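Long-range contact in chitinase (Thermococcus chitonophagus, PDB 5XSW), which probably hydrolyses chitin as an endochitinase, this chain being the C-terminal portion of a longer archaeal enzyme and binding sugar in the crystal: residues 112-116 with 196-200. Numbering follows the deposited sequence.
Sequences YPTIG and YEWFK
The Y112 ring meets the end of helix 186-199 at its edge: K200 CG lies 3.9 Å from Y112 CD1, near the ring plane, and F199 O sits beside CE1. Within the helix end, F199 CZ lies 3.5 Å above the W198 ring, over its centre. Y112 OH reaches on to E305 of helix 288-311. The Y196 ring approaches I115 obliquely; Y196 CE1 touches I115 CD1 at 3.6 Å, while I115 CG2, opposite its own backbone N, reaches Y196 OH at 3.4 Å. K200, with positive phi (69°), is where the chain leaves the helix, and the loop following strand 98-104 packs along this C-terminal turn. Bent at chi2 (-53°) and extended beyond, the lysine slides past P113, its CD 3.1 Å from P113 O, a buried carbonyl lacking any hydrogen-bond partner. The bend near the root carries NZ back over the last helical turn, where it donates to E197 O at 2.9 Å, 18° off the carbonyl plane. One water accepts from K200 NZ and I115 N and donates to E197 OE2, bridging loop and helix. Cut back to alanine, K200 would probably cost E197 O and the water one donor each and open a gap beside P113. E197 OE1 lies alongside I115 CB and salt-bridges R458 of helix 449-461.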
loop_
_atom_site.group_PDB
_atom_site.type_symbol
_atom_site.label_atom_id
_atom_site.label_comp_id
_atom_site.label_asym_id
_atom_site.label_seq_id
_atom_site.Cartn_x
_atom_site.Cartn_y
_atom_site.Cartn_z
ATOM N N TYR A 112 -15.064 -11.282 -17.786
ATOM C CA TYR A 112 -14.399 -12.400 -17.117
ATOM C C TYR A 112 -14.794 -13.679 -17.879
ATOM O O TYR A 112 -15.856 -14.199 -17.661
ATOM C CB TYR A 112 -14.824 -12.520 -15.644
ATOM C CG TYR A 112 -14.064 -11.526 -14.770
ATOM C CD1 TYR A 112 -12.668 -11.641 -14.632
ATOM C CD2 TYR A 112 -14.719 -10.472 -14.140
ATOM C CE1 TYR A 112 -11.918 -10.682 -13.840
ATOM C CE2 TYR A 112 -14.001 -9.527 -13.357
ATOM C CZ TYR A 112 -12.595 -9.678 -13.215
ATOM O OH TYR A 112 -11.893 -8.763 -12.452
ATOM N N PRO A 113 -13.911 -14.187 -18.697
ATOM C CA PRO A 113 -14.323 -15.282 -19.580
ATOM C C PRO A 113 -14.670 -16.563 -18.820
ATOM O O PRO A 113 -14.167 -16.830 -17.739
ATOM C CB PRO A 113 -13.097 -15.512 -20.458
ATOM C CG PRO A 113 -12.142 -14.292 -20.200
ATOM C CD PRO A 113 -12.494 -13.770 -18.873
ATOM N N THR A 114 -15.549 -17.362 -19.408
ATOM C CA THR A 114 -15.817 -18.708 -18.909
ATOM C C THR A 114 -14.794 -19.682 -19.479
ATOM O O THR A 114 -14.620 -19.811 -20.689
ATOM C CB THR A 114 -17.251 -19.154 -19.281
ATOM O OG1 THR A 114 -18.133 -18.315 -18.576
ATOM C CG2 THR A 114 -17.520 -20.620 -18.814
ATOM N N ILE A 115 -14.061 -20.341 -18.611
ATOM C CA ILE A 115 -13.046 -21.273 -19.091
ATOM C C ILE A 115 -13.764 -22.613 -19.463
ATOM O O ILE A 115 -13.510 -23.192 -20.512
ATOM C CB ILE A 115 -11.966 -21.583 -18.016
ATOM C CG1 ILE A 115 -11.369 -20.283 -17.408
ATOM C CG2 ILE A 115 -10.914 -22.568 -18.585
ATOM C CD1 ILE A 115 -10.782 -19.369 -18.471
ATOM N N GLY A 116 -14.626 -23.083 -18.566
ATOM C CA GLY A 116 -15.385 -24.319 -18.773
ATOM C C GLY A 116 -16.415 -24.446 -17.669
ATOM O O GLY A 116 -16.400 -23.673 -16.725
ATOM N N TYR A 196 -6.235 -19.019 -12.149
ATOM C CA TYR A 196 -6.809 -19.187 -13.499
ATOM C C TYR A 196 -8.330 -19.331 -13.411
ATOM O O TYR A 196 -9.062 -18.578 -13.982
ATOM C CB TYR A 196 -6.191 -20.442 -14.117
ATOM C CG TYR A 196 -6.627 -20.815 -15.526
ATOM C CD1 TYR A 196 -7.050 -19.855 -16.443
ATOM C CD2 TYR A 196 -6.561 -22.155 -15.948
ATOM C CE1 TYR A 196 -7.402 -20.225 -17.760
ATOM C CE2 TYR A 196 -6.929 -22.525 -17.236
ATOM C CZ TYR A 196 -7.361 -21.564 -18.124
ATOM O OH TYR A 196 -7.697 -21.946 -19.415
ATOM N N GLU A 197 -8.805 -20.305 -12.651
ATOM C CA GLU A 197 -10.245 -20.573 -12.611
ATOM C C GLU A 197 -11.017 -19.458 -11.910
ATOM O O GLU A 197 -12.130 -19.073 -12.310
ATOM C CB GLU A 197 -10.513 -21.977 -11.942
ATOM C CG GLU A 197 -12.024 -22.413 -12.007
ATOM C CD GLU A 197 -12.549 -22.593 -13.454
ATOM O OE1 GLU A 197 -11.753 -22.876 -14.412
ATOM O OE2 GLU A 197 -13.779 -22.487 -13.628
ATOM N N TRP A 198 -10.447 -18.915 -10.847
ATOM C CA TRP A 198 -11.107 -17.854 -10.111
ATOM C C TRP A 198 -11.050 -16.510 -10.855
ATOM O O TRP A 198 -12.094 -15.876 -11.057
ATOM C CB TRP A 198 -10.452 -17.711 -8.700
ATOM C CG TRP A 198 -11.288 -16.996 -7.681
ATOM C CD1 TRP A 198 -12.490 -16.332 -7.869
ATOM C CD2 TRP A 198 -10.975 -16.869 -6.302
ATOM N NE1 TRP A 198 -12.935 -15.837 -6.661
ATOM C CE2 TRP A 198 -12.022 -16.164 -5.687
ATOM C CE3 TRP A 198 -9.911 -17.332 -5.510
ATOM C CZ2 TRP A 198 -12.016 -15.867 -4.319
ATOM C CZ3 TRP A 198 -9.927 -17.065 -4.169
ATOM C CH2 TRP A 198 -10.971 -16.319 -3.585
ATOM N N PHE A 199 -9.861 -16.062 -11.294
ATOM C CA PHE A 199 -9.740 -14.660 -11.811
ATOM C C PHE A 199 -9.461 -14.628 -13.309
ATOM O O PHE A 199 -9.295 -13.556 -13.884
ATOM C CB PHE A 199 -8.631 -13.865 -11.028
ATOM C CG PHE A 199 -8.939 -13.776 -9.542
ATOM C CD1 PHE A 199 -9.972 -12.970 -9.105
ATOM C CD2 PHE A 199 -8.206 -14.532 -8.603
ATOM C CE1 PHE A 199 -10.325 -12.933 -7.731
ATOM C CE2 PHE A 199 -8.521 -14.462 -7.254
ATOM C CZ PHE A 199 -9.612 -13.690 -6.831
ATOM N N LYS A 200 -9.434 -15.815 -13.932
ATOM C CA LYS A 200 -9.283 -15.984 -15.402
ATOM C C LYS A 200 -7.914 -15.590 -15.872
ATOM O O LYS A 200 -7.716 -15.263 -17.052
ATOM C CB LYS A 200 -10.352 -15.170 -16.181
ATOM C CG LYS A 200 -11.763 -15.291 -15.531
ATOM C CD LYS A 200 -12.163 -16.794 -15.338
ATOM C CE LYS A 200 -13.501 -16.821 -14.564
ATOM N NZ LYS A 200 -13.992 -18.252 -14.319
HETATM O O HOH W 1 -14.621 -20.720 -15.801
#